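Local coordinates for N5-Carboxyaminoimidazole ribonucleotide synthetase (Staphylococcus aureus subsp. aureus, PDB 3ORQ), which catalyses the ATP-dependent carboxylation of 5-aminoimidazole ribonucleotide with bicarbonate to N5-carboxyaminoimidazole ribonucleotide in purine biosynthesis, at residues Gly35-Val40 with Val52-Ile57; Tyr188-Lys193 with Ile260-Gln265; Thr208-Gln213 with Glu284-Ser289. One frame throughout, in Å; residues are numbered along the deposited sequence.

How the interactions relate
From the N terminus, interaction 1 comes first. It closes a short connection of 11 residues and pairs two strands of the parallel sheet in the preATP-grasp domain. Interaction 2 opens next, at the adenine pocket. It joins the start of strand 191-201 to the end of strand 252-261 across 66 residues. Interaction 3 begins inside that span, at 208-213, and ends beyond it, at 284-289, so the two cross. Both use the same antiparallel sheet, in which strands 191-201 and 207-218 are neighbours. Interaction 3 ties that sheet to the turn before helix 290-298. Interactions 1 and 3 both touch the second subunit.

Interaction 1: residues Gly35-Val40 with Val52-Ile57; sequences GYKVVV and VAHEFI
H54 and K37 meet where two neighbouring parallel strands begin to pair in the Rossmann-like preATP-grasp domain. The strands, 37-42 and 55-58, run side by side at the edge of the four-stranded sheet. The H54 ring is set against the backbone at K37 and V38. CB of K37 sits over one face of the ring, 3.7 Å from its centroid, in a CH-pi contact. The two side chains cross at about a right angle. CG of H54 is anti to its carbonyl carbon (chi1 -70°), beside its own backbone N. The ring atom ND1 accepts a hydrogen bond from the backbone N of V38 at 3.0 Å, with the donor tilted 35° from the ring plane. The imidazole thus takes the place of a main-chain acceptor before regular pairing starts. On the same strand edge V38 O receives two backbone N-H groups, E55 N at 3.2 Å and H54 N more weakly. From there the parallel pairing is regular, with V40 N bonded to E55 O and I57 N to V40 O.

V39 and E55 lie side by side and point the same way, with CG2 of V39 3.7 Å from CB of E55. CG1 of V39 touches CD1 of I57, and L70 of helix 64-73 packs on both V39 and I57. The carboxylate of E55 makes a salt bridge with K73 of that helix. Y51 of the second subunit meets the H54 ring, so this sheet edge lies at the dimer contact. V40 points to the other face of the sheet, with F56. Its CG1 stands between the backbone N and the carbonyl carbon (chi1 60°). There it presses on CB of A53 at 3.4 Å, closer than usual for two carbons.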
loop_
_atom_site.group_PDB
_atom_site.type_symbol
_atom_site.label_atom_id
_atom_site.label_comp_id
_atom_site.label_asym_id
_atom_site.label_seq_id
_atom_site.Cartn_x
_atom_site.Cartn_y
_atom_site.Cartn_z
ATOM N N GLY A 35 -7.210 -8.749 3.320
ATOM C CA GLY A 35 -7.954 -9.492 4.356
ATOM C C GLY A 35 -7.485 -10.927 4.624
ATOM O O GLY A 35 -8.255 -11.723 5.150
ATOM N N TYR A 36 -6.238 -11.242 4.264
ATOM C CA TYR A 36 -5.584 -12.495 4.665
ATOM C C TYR A 36 -4.765 -12.270 5.949
ATOM O O TYR A 36 -4.234 -11.176 6.185
ATOM C CB TYR A 36 -4.655 -13.006 3.544
ATOM C CG TYR A 36 -5.444 -13.398 2.324
ATOM C CD1 TYR A 36 -6.074 -14.624 2.267
ATOM C CD2 TYR A 36 -5.606 -12.522 1.258
ATOM C CE1 TYR A 36 -6.836 -14.988 1.184
ATOM C CE2 TYR A 36 -6.379 -12.878 0.149
ATOM C CZ TYR A 36 -7.014 -14.111 0.144
ATOM O OH TYR A 36 -7.779 -14.511 -0.926
ATOM N N LYS A 37 -4.678 -13.294 6.777
ATOM C CA LYS A 37 -3.839 -13.218 7.941
ATOM C C LYS A 37 -2.451 -13.660 7.538
ATOM O O LYS A 37 -2.282 -14.378 6.552
ATOM C CB LYS A 37 -4.387 -14.092 9.062
ATOM C CG LYS A 37 -5.813 -13.735 9.438
ATOM C CD LYS A 37 -6.333 -14.805 10.402
ATOM C CE LYS A 37 -7.776 -14.529 10.819
ATOM N NZ LYS A 37 -7.797 -13.301 11.621
ATOM N N VAL A 38 -1.447 -13.233 8.293
ATOM C CA VAL A 38 -0.077 -13.523 7.901
ATOM C C VAL A 38 0.694 -14.103 9.066
ATOM O O VAL A 38 0.754 -13.491 10.129
ATOM C CB VAL A 38 0.661 -12.240 7.463
ATOM C CG1 VAL A 38 2.151 -12.548 7.226
ATOM C CG2 VAL A 38 0.031 -11.643 6.190
ATOM N N VAL A 39 1.312 -15.267 8.841
ATOM C CA VAL A 39 2.301 -15.829 9.770
ATOM C C VAL A 39 3.676 -15.768 9.095
ATOM O O VAL A 39 3.840 -16.200 7.956
ATOM C CB VAL A 39 1.962 -17.296 10.128
ATOM C CG1 VAL A 39 3.026 -17.871 11.011
ATOM C CG2 VAL A 39 0.641 -17.340 10.883
ATOM N N VAL A 40 4.670 -15.228 9.773
ATOM C CA VAL A 40 5.949 -15.097 9.126
ATOM C C VAL A 40 7.046 -15.824 9.953
ATOM O O VAL A 40 7.035 -15.789 11.199
ATOM C CB VAL A 40 6.327 -13.590 8.870
ATOM C CG1 VAL A 40 6.389 -12.808 10.204
ATOM C CG2 VAL A 40 7.695 -13.495 8.179
ATOM N N VAL A 52 4.072 -6.582 10.656
ATOM C CA VAL A 52 2.934 -6.661 9.752
ATOM C C VAL A 52 2.464 -8.134 9.553
ATOM O O VAL A 52 1.931 -8.512 8.480
ATOM C CB VAL A 52 3.278 -5.981 8.409
ATOM C CG1 VAL A 52 3.375 -4.482 8.591
ATOM C CG2 VAL A 52 4.561 -6.528 7.817
ATOM N N ALA A 53 2.715 -8.963 10.585
ATOM C CA ALA A 53 2.228 -10.355 10.653
ATOM C C ALA A 53 1.327 -10.553 11.862
ATOM O O ALA A 53 1.512 -9.893 12.863
ATOM C CB ALA A 53 3.365 -11.286 10.753
ATOM N N HIS A 54 0.337 -11.432 11.756
ATOM C CA HIS A 54 -0.476 -11.824 12.897
ATOM C C HIS A 54 0.333 -12.657 13.835
ATOM O O HIS A 54 0.167 -12.573 15.035
ATOM C CB HIS A 54 -1.701 -12.631 12.438
ATOM C CG HIS A 54 -2.705 -11.793 11.716
ATOM N ND1 HIS A 54 -2.502 -11.364 10.431
ATOM C CD2 HIS A 54 -3.875 -11.240 12.112
ATOM C CE1 HIS A 54 -3.519 -10.604 10.047
ATOM N NE2 HIS A 54 -4.368 -10.519 11.044
ATOM N N GLU A 55 1.267 -13.419 13.289
ATOM C CA GLU A 55 2.064 -14.253 14.129
ATOM C C GLU A 55 3.497 -14.299 13.613
ATOM O O GLU A 55 3.729 -14.280 12.410
ATOM C CB GLU A 55 1.415 -15.624 14.123
ATOM C CG GLU A 55 1.872 -16.586 15.151
ATOM C CD GLU A 55 0.826 -17.669 15.382
ATOM O OE1 GLU A 55 -0.353 -17.523 14.932
ATOM O OE2 GLU A 55 1.204 -18.659 16.022
ATOM N N PHE A 56 4.456 -14.340 14.530
ATOM C CA PHE A 56 5.855 -14.384 14.176
ATOM C C PHE A 56 6.455 -15.666 14.774
ATOM O O PHE A 56 6.307 -15.923 15.975
ATOM C CB PHE A 56 6.570 -13.128 14.692
ATOM C CG PHE A 56 8.057 -13.208 14.601
ATOM C CD1 PHE A 56 8.670 -13.398 13.394
ATOM C CD2 PHE A 56 8.854 -13.114 15.748
ATOM C CE1 PHE A 56 10.072 -13.510 13.320
ATOM C CE2 PHE A 56 10.265 -13.222 15.674
ATOM C CZ PHE A 56 10.855 -13.414 14.483
ATOM N N ILE A 57 7.065 -16.486 13.925
ATOM C CA ILE A 57 7.769 -17.676 14.352
ATOM C C ILE A 57 9.273 -17.427 14.131
ATOM O O ILE A 57 9.751 -17.321 12.985
ATOM C CB ILE A 57 7.385 -18.899 13.563
ATOM C CG1 ILE A 57 5.906 -19.280 13.774
ATOM C CG2 ILE A 57 8.304 -20.079 13.941
ATOM C CD1 ILE A 57 5.423 -20.394 12.789
#

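Interaction 2: residues Tyr188-Lys193 with Ile260-Gln265; sequences YLNIKK and IDSNNQ. With ADP (adenosine-5'-diphosphate), chain D.
The adenine pocket of the ATP-grasp fold borders this contact, where Y188-K193 enters the large antiparallel sheet beside the end of strand 252-261. K193 and I260 form a hydrogen-bonded antiparallel pair, with I260 N to K193 O at 2.9 Å. K192 N returns a bond to I260 O. The chain then turns in a type I turn from D261 to N264. S262 N reaches N190 O in a weak, bent bond. The side chain of K192 lies across this turn. Its CG stands between the backbone N and the carbonyl carbon (chi1 63°) and meets CD1 of I260 at 3.5 Å. At the far end, NZ of K192 bonds OD1 of N264 at 3.0 Å, the donor tilted 26° from the carbonyl plane. OD1 of N190 lies 3.3 Å from CB of S262.

The same segment receives the nucleotide. L189 N donates to N1 of ADP at 3.1 Å. Over one face of the Y188 ring lies C2 of the adenine, offset toward the rim. CD1 of I191 also touches C2, at 3.3 Å. F259 packs on both L189 and I191, which links the strand pair to the pocket lining. Recognition of adenine N1 by a backbone N-H, with side chains packed round the base, is characteristic of the ATP-grasp nucleotide site.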
loop_
_atom_site.group_PDB
_atom_site.type_symbol
_atom_site.label_atom_id
_atom_site.label_comp_id
_atom_site.label_asym_id
_atom_site.label_seq_id
_atom_site.Cartn_x
_atom_site.Cartn_y
_atom_site.Cartn_z
ATOM N N TYR A 188 32.660 -12.793 -19.976
ATOM C CA TYR A 188 32.385 -11.398 -19.604
ATOM C C TYR A 188 32.060 -10.593 -20.872
ATOM O O TYR A 188 32.928 -10.395 -21.750
ATOM C CB TYR A 188 33.528 -10.775 -18.817
ATOM C CG TYR A 188 33.171 -9.450 -18.179
ATOM C CD1 TYR A 188 32.433 -9.403 -16.982
ATOM C CD2 TYR A 188 33.586 -8.238 -18.758
ATOM C CE1 TYR A 188 32.097 -8.177 -16.380
ATOM C CE2 TYR A 188 33.261 -7.007 -18.168
ATOM C CZ TYR A 188 32.517 -6.986 -16.977
ATOM O OH TYR A 188 32.196 -5.785 -16.381
ATOM N N LEU A 189 30.791 -10.183 -20.959
ATOM C CA LEU A 189 30.240 -9.506 -22.110
ATOM C C LEU A 189 30.438 -8.018 -22.050
ATOM O O LEU A 189 30.636 -7.457 -20.983
ATOM C CB LEU A 189 28.734 -9.760 -22.199
ATOM C CG LEU A 189 28.217 -11.190 -22.369
ATOM C CD1 LEU A 189 26.686 -11.193 -22.394
ATOM C CD2 LEU A 189 28.770 -11.806 -23.604
ATOM N N ASN A 190 30.361 -7.384 -23.213
ATOM C CA ASN A 190 30.302 -5.937 -23.303
ATOM C C ASN A 190 28.834 -5.496 -23.338
ATOM O O ASN A 190 28.233 -5.369 -24.413
ATOM C CB ASN A 190 31.059 -5.442 -24.544
ATOM C CG ASN A 190 31.180 -3.920 -24.594
ATOM O OD1 ASN A 190 31.326 -3.339 -25.671
ATOM N ND2 ASN A 190 31.121 -3.271 -23.426
ATOM N N ILE A 191 28.268 -5.274 -22.153
ATOM C CA ILE A 191 26.830 -5.007 -21.976
ATOM C C ILE A 191 26.482 -3.524 -22.093
ATOM O O ILE A 191 27.108 -2.700 -21.432
ATOM C CB ILE A 191 26.392 -5.481 -20.606
ATOM C CG1 ILE A 191 26.596 -6.988 -20.504
ATOM C CG2 ILE A 191 24.914 -5.071 -20.317
ATOM C CD1 ILE A 191 26.136 -7.544 -19.178
ATOM N N LYS A 192 25.494 -3.180 -22.922
ATOM C CA LYS A 192 25.087 -1.768 -23.009
ATOM C C LYS A 192 23.880 -1.437 -22.112
ATOM O O LYS A 192 23.788 -0.339 -21.571
ATOM C CB LYS A 192 24.863 -1.294 -24.452
ATOM C CG LYS A 192 23.751 -1.997 -25.166
ATOM C CD LYS A 192 23.595 -1.532 -26.616
ATOM C CE LYS A 192 22.355 -0.669 -26.789
ATOM N NZ LYS A 192 22.136 -0.305 -28.219
ATOM N N LYS A 193 22.963 -2.382 -21.959
ATOM C CA LYS A 193 21.832 -2.206 -21.055
ATOM C C LYS A 193 21.506 -3.518 -20.356
ATOM O O LYS A 193 21.700 -4.592 -20.919
ATOM C CB LYS A 193 20.604 -1.717 -21.839
ATOM C CG LYS A 193 20.606 -0.243 -22.237
ATOM C CD LYS A 193 19.586 0.518 -21.431
ATOM C CE LYS A 193 18.900 1.587 -22.267
ATOM N NZ LYS A 193 19.744 2.777 -22.583
ATOM N N ILE A 260 21.705 -7.105 -22.423
ATOM C CA ILE A 260 21.798 -6.816 -23.843
ATOM C C ILE A 260 23.232 -6.368 -24.266
ATOM O O ILE A 260 23.805 -5.439 -23.680
ATOM C CB ILE A 260 20.674 -5.879 -24.339
ATOM C CG1 ILE A 260 21.228 -4.510 -24.660
ATOM C CG2 ILE A 260 19.374 -5.860 -23.399
ATOM C CD1 ILE A 260 21.222 -4.256 -26.134
ATOM N N ASP A 261 23.789 -7.063 -25.265
ATOM C CA ASP A 261 25.113 -6.785 -25.903
ATOM C C ASP A 261 25.440 -5.363 -26.284
ATOM O O ASP A 261 24.559 -4.532 -26.413
ATOM C CB ASP A 261 25.215 -7.555 -27.248
ATOM C CG ASP A 261 26.023 -8.794 -27.127
ATOM O OD1 ASP A 261 26.389 -9.144 -25.976
ATOM O OD2 ASP A 261 26.317 -9.412 -28.162
ATOM N N SER A 262 26.721 -5.122 -26.566
ATOM C CA SER A 262 27.134 -3.962 -27.366
ATOM C C SER A 262 26.482 -4.020 -28.758
ATOM O O SER A 262 26.298 -2.994 -29.418
ATOM C CB SER A 262 28.649 -3.926 -27.495
ATOM O OG SER A 262 29.132 -5.138 -28.045
ATOM N N ASN A 263 26.112 -5.234 -29.165
ATOM C CA ASN A 263 25.466 -5.488 -30.454
ATOM C C ASN A 263 23.962 -5.761 -30.408
ATOM O O ASN A 263 23.403 -6.374 -31.324
ATOM C CB ASN A 263 26.188 -6.617 -31.183
ATOM C CG ASN A 263 27.278 -6.102 -32.083
ATOM O OD1 ASN A 263 27.058 -5.903 -33.280
ATOM N ND2 ASN A 263 28.451 -5.836 -31.511
ATOM N N ASN A 264 23.317 -5.303 -29.335
ATOM C CA ASN A 264 21.863 -5.422 -29.154
ATOM C C ASN A 264 21.343 -6.855 -29.025
ATOM O O ASN A 264 20.154 -7.108 -29.220
ATOM C CB ASN A 264 21.109 -4.672 -30.250
ATOM C CG ASN A 264 20.139 -3.666 -29.696
ATOM O OD1 ASN A 264 20.521 -2.798 -28.906
ATOM N ND2 ASN A 264 18.878 -3.747 -30.128
ATOM N N GLN A 265 22.237 -7.782 -28.692
ATOM C CA GLN A 265 21.868 -9.176 -28.453
ATOM C C GLN A 265 21.384 -9.473 -27.012
ATOM O O GLN A 265 22.054 -9.094 -26.032
ATOM C CB GLN A 265 23.048 -10.069 -28.771
ATOM C CG GLN A 265 22.724 -11.527 -28.865
ATOM C CD GLN A 265 23.505 -12.184 -29.971
ATOM O OE1 GLN A 265 23.180 -12.013 -31.152
ATOM N NE2 GLN A 265 24.560 -12.924 -29.604
HETATM P PB ADP D . 23.978 -11.409 -8.349
HETATM O O1B ADP D . 23.220 -12.707 -8.446
HETATM O O2B ADP D . 23.237 -10.119 -8.568
HETATM O O3B ADP D . 24.863 -11.378 -7.134
HETATM P PA ADP D . 24.703 -11.447 -11.100
HETATM O O1A ADP D . 25.198 -12.745 -11.685
HETATM O O2A ADP D . 23.261 -11.061 -11.309
HETATM O O3A ADP D . 25.075 -11.418 -9.525
HETATM O "O5'" ADP D . 25.600 -10.218 -11.615
HETATM C "C5'" ADP D . 25.518 -8.935 -11.020
HETATM C "C4'" ADP D . 25.964 -7.899 -12.036
HETATM O "O4'" ADP D . 27.318 -8.161 -12.486
HETATM C "C3'" ADP D . 25.094 -7.885 -13.296
HETATM O "O3'" ADP D . 23.933 -7.053 -13.197
HETATM C "C2'" ADP D . 26.061 -7.360 -14.346
HETATM O "O2'" ADP D . 26.003 -5.947 -14.413
HETATM C "C1'" ADP D . 27.436 -7.824 -13.878
HETATM N N9 ADP D . 27.680 -9.067 -14.641
HETATM C C8 ADP D . 27.413 -10.316 -14.202
HETATM N N7 ADP D . 27.703 -11.250 -15.141
HETATM C C5 ADP D . 28.189 -10.563 -16.206
HETATM C C6 ADP D . 28.709 -10.940 -17.546
HETATM N N6 ADP D . 28.744 -12.254 -17.901
HETATM N N1 ADP D . 29.103 -9.936 -18.364
HETATM C C2 ADP D . 29.047 -8.633 -17.998
HETATM N N3 ADP D . 28.586 -8.213 -16.795
HETATM C C4 ADP D . 28.159 -9.129 -15.882
#

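Interaction 3: residues Thr208-Gln213 with Glu284-Ser289; sequences TFFPLQ and EACDYS
F210 reaches across to C286, Y288 and S289 in the core of the ATP-grasp domain. The ring belongs to the strand region 207-218 of the large antiparallel sheet. Its partners lie in the turn that links helix 282-285 to helix 290-298. The ring meets the turn with its edge. CE2 of F210 comes to 3.4 Å from Y288 O, and CZ of F210 to 3.5 Å from S289 O. Both carbonyl oxygens lie near the ring plane, so the slightly positive ring hydrogens can face them. SG of C286 is also at the edge, 4.3 Å from CD2 of F210. CG of F210 is anti to its carbonyl carbon (chi1 -74°), and the CB of F210 points toward the turn. P211 adds a second, smaller contact from the same strand region. No hydrogen bond joins the two segments, so the contact rests on apolar touches and on the carbonyl oxygens facing the ring edge.

Several neighbours fix these groups. The backbone of F210 bonds to that of T198, and T198 and T200 of strand 191-201 also touch its ring. Q290 and T293 of helix 290-298 touch the ring too. The turn is held in its own right: S289 takes the N-cap position of helix 290-298, where its OG makes a weak hydrogen bond to F291 N. S289 N in turn bonds to OD2 of D292, three residues on. Farther out, the ring of Y288 leads away from the sheet and meets the ring of H337 of the second subunit, with the planes at about 30°. The turn therefore lies between the sheet and the dimer contact. On the sheet side, C286 points its CB toward F210 and P211, and its SG rests 4.0 Å from CG of P211.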
loop_
_atom_site.group_PDB
_atom_site.type_symbol
_atom_site.label_atom_id
_atom_site.label_comp_id
_atom_site.label_asym_id
_atom_site.label_seq_id
_atom_site.Cartn_x
_atom_site.Cartn_y
_atom_site.Cartn_z
ATOM N N THR A 208 0.715 -13.064 -16.273
ATOM C CA THR A 208 0.672 -11.616 -16.459
ATOM C C THR A 208 2.080 -11.058 -16.411
ATOM O O THR A 208 2.919 -11.544 -15.681
ATOM C CB THR A 208 -0.118 -10.935 -15.332
ATOM O OG1 THR A 208 -1.210 -11.780 -14.989
ATOM C CG2 THR A 208 -0.694 -9.566 -15.790
ATOM N N PHE A 209 2.324 -10.031 -17.222
ATOM C CA PHE A 209 3.626 -9.428 -17.352
ATOM C C PHE A 209 3.555 -7.959 -16.947
ATOM O O PHE A 209 2.698 -7.225 -17.440
ATOM C CB PHE A 209 4.115 -9.514 -18.812
ATOM C CG PHE A 209 4.351 -10.904 -19.301
ATOM C CD1 PHE A 209 3.337 -11.607 -19.946
ATOM C CD2 PHE A 209 5.613 -11.502 -19.164
ATOM C CE1 PHE A 209 3.566 -12.912 -20.454
ATOM C CE2 PHE A 209 5.853 -12.817 -19.650
ATOM C CZ PHE A 209 4.821 -13.508 -20.304
ATOM N N PHE A 210 4.457 -7.541 -16.072
ATOM C CA PHE A 210 4.655 -6.144 -15.761
ATOM C C PHE A 210 5.448 -5.481 -16.889
ATOM O O PHE A 210 6.066 -6.168 -17.698
ATOM C CB PHE A 210 5.420 -6.032 -14.404
ATOM C CG PHE A 210 4.538 -6.349 -13.215
ATOM C CD1 PHE A 210 4.210 -7.669 -12.919
ATOM C CD2 PHE A 210 3.971 -5.322 -12.437
ATOM C CE1 PHE A 210 3.340 -7.965 -11.847
ATOM C CE2 PHE A 210 3.082 -5.617 -11.370
ATOM C CZ PHE A 210 2.775 -6.923 -11.074
ATOM N N PRO A 211 5.412 -4.141 -16.965
ATOM C CA PRO A 211 6.245 -3.417 -17.947
ATOM C C PRO A 211 7.733 -3.776 -17.810
ATOM O O PRO A 211 8.252 -3.895 -16.703
ATOM C CB PRO A 211 6.040 -1.932 -17.568
ATOM C CG PRO A 211 4.941 -1.914 -16.421
ATOM C CD PRO A 211 4.336 -3.288 -16.388
ATOM N N LEU A 212 8.421 -3.918 -18.941
ATOM C CA LEU A 212 9.866 -4.146 -18.966
ATOM C C LEU A 212 10.570 -3.042 -18.218
ATOM O O LEU A 212 10.231 -1.875 -18.340
ATOM C CB LEU A 212 10.355 -4.201 -20.405
ATOM C CG LEU A 212 11.746 -4.783 -20.594
ATOM C CD1 LEU A 212 11.821 -6.336 -20.335
ATOM C CD2 LEU A 212 12.320 -4.355 -21.999
ATOM N N GLN A 213 11.536 -3.415 -17.396
ATOM C CA GLN A 213 12.201 -2.446 -16.568
ATOM C C GLN A 213 13.693 -2.415 -16.882
ATOM O O GLN A 213 14.285 -3.434 -17.250
ATOM C CB GLN A 213 11.903 -2.677 -15.064
ATOM C CG GLN A 213 11.945 -4.092 -14.562
ATOM C CD GLN A 213 10.619 -4.624 -14.015
ATOM O OE1 GLN A 213 9.554 -4.022 -14.135
ATOM N NE2 GLN A 213 10.697 -5.802 -13.436
ATOM N N GLU A 284 3.927 2.165 -6.707
ATOM C CA GLU A 284 3.349 3.488 -7.000
ATOM C C GLU A 284 2.886 3.655 -8.448
ATOM O O GLU A 284 1.919 4.397 -8.721
ATOM C CB GLU A 284 4.350 4.595 -6.674
ATOM C CG GLU A 284 4.547 4.869 -5.151
ATOM C CD GLU A 284 5.438 3.835 -4.528
ATOM O OE1 GLU A 284 6.076 3.108 -5.313
ATOM O OE2 GLU A 284 5.474 3.708 -3.280
ATOM N N ALA A 285 3.567 2.982 -9.371
ATOM C CA ALA A 285 3.447 3.309 -10.819
ATOM C C ALA A 285 2.433 2.483 -11.600
ATOM O O ALA A 285 2.015 2.897 -12.686
ATOM C CB ALA A 285 4.797 3.219 -11.469
ATOM N N CYS A 286 1.999 1.355 -11.047
ATOM C CA CYS A 286 1.110 0.408 -11.805
ATOM C C CYS A 286 -0.214 0.294 -11.121
ATOM O O CYS A 286 -0.345 0.674 -9.951
ATOM C CB CYS A 286 1.733 -1.007 -11.912
ATOM S SG CYS A 286 3.274 -1.074 -12.857
ATOM N N ASP A 287 -1.189 -0.273 -11.818
ATOM C CA ASP A 287 -2.506 -0.445 -11.210
ATOM C C ASP A 287 -2.531 -1.666 -10.285
ATOM O O ASP A 287 -3.500 -1.864 -9.521
ATOM C CB ASP A 287 -3.604 -0.524 -12.287
ATOM C CG ASP A 287 -3.275 -1.514 -13.413
ATOM O OD1 ASP A 287 -2.156 -2.077 -13.439
ATOM O OD2 ASP A 287 -4.139 -1.733 -14.291
ATOM N N TYR A 288 -1.487 -2.498 -10.379
ATOM C CA TYR A 288 -1.265 -3.639 -9.468
ATOM C C TYR A 288 0.234 -3.653 -9.175
ATOM O O TYR A 288 1.032 -3.316 -10.048
ATOM C CB TYR A 288 -1.594 -4.975 -10.117
ATOM C CG TYR A 288 -3.046 -5.143 -10.584
ATOM C CD1 TYR A 288 -3.403 -4.789 -11.896
ATOM C CD2 TYR A 288 -4.020 -5.675 -9.746
ATOM C CE1 TYR A 288 -4.692 -4.927 -12.364
ATOM C CE2 TYR A 288 -5.373 -5.797 -10.195
ATOM C CZ TYR A 288 -5.674 -5.419 -11.521
ATOM O OH TYR A 288 -6.951 -5.550 -12.019
ATOM N N SER A 289 0.634 -4.050 -7.969
ATOM C CA SER A 289 2.070 -4.189 -7.700
ATOM C C SER A 289 2.455 -5.645 -7.789
ATOM O O SER A 289 1.602 -6.505 -7.781
ATOM C CB SER A 289 2.442 -3.637 -6.304
ATOM O OG SER A 289 2.237 -4.627 -5.301
#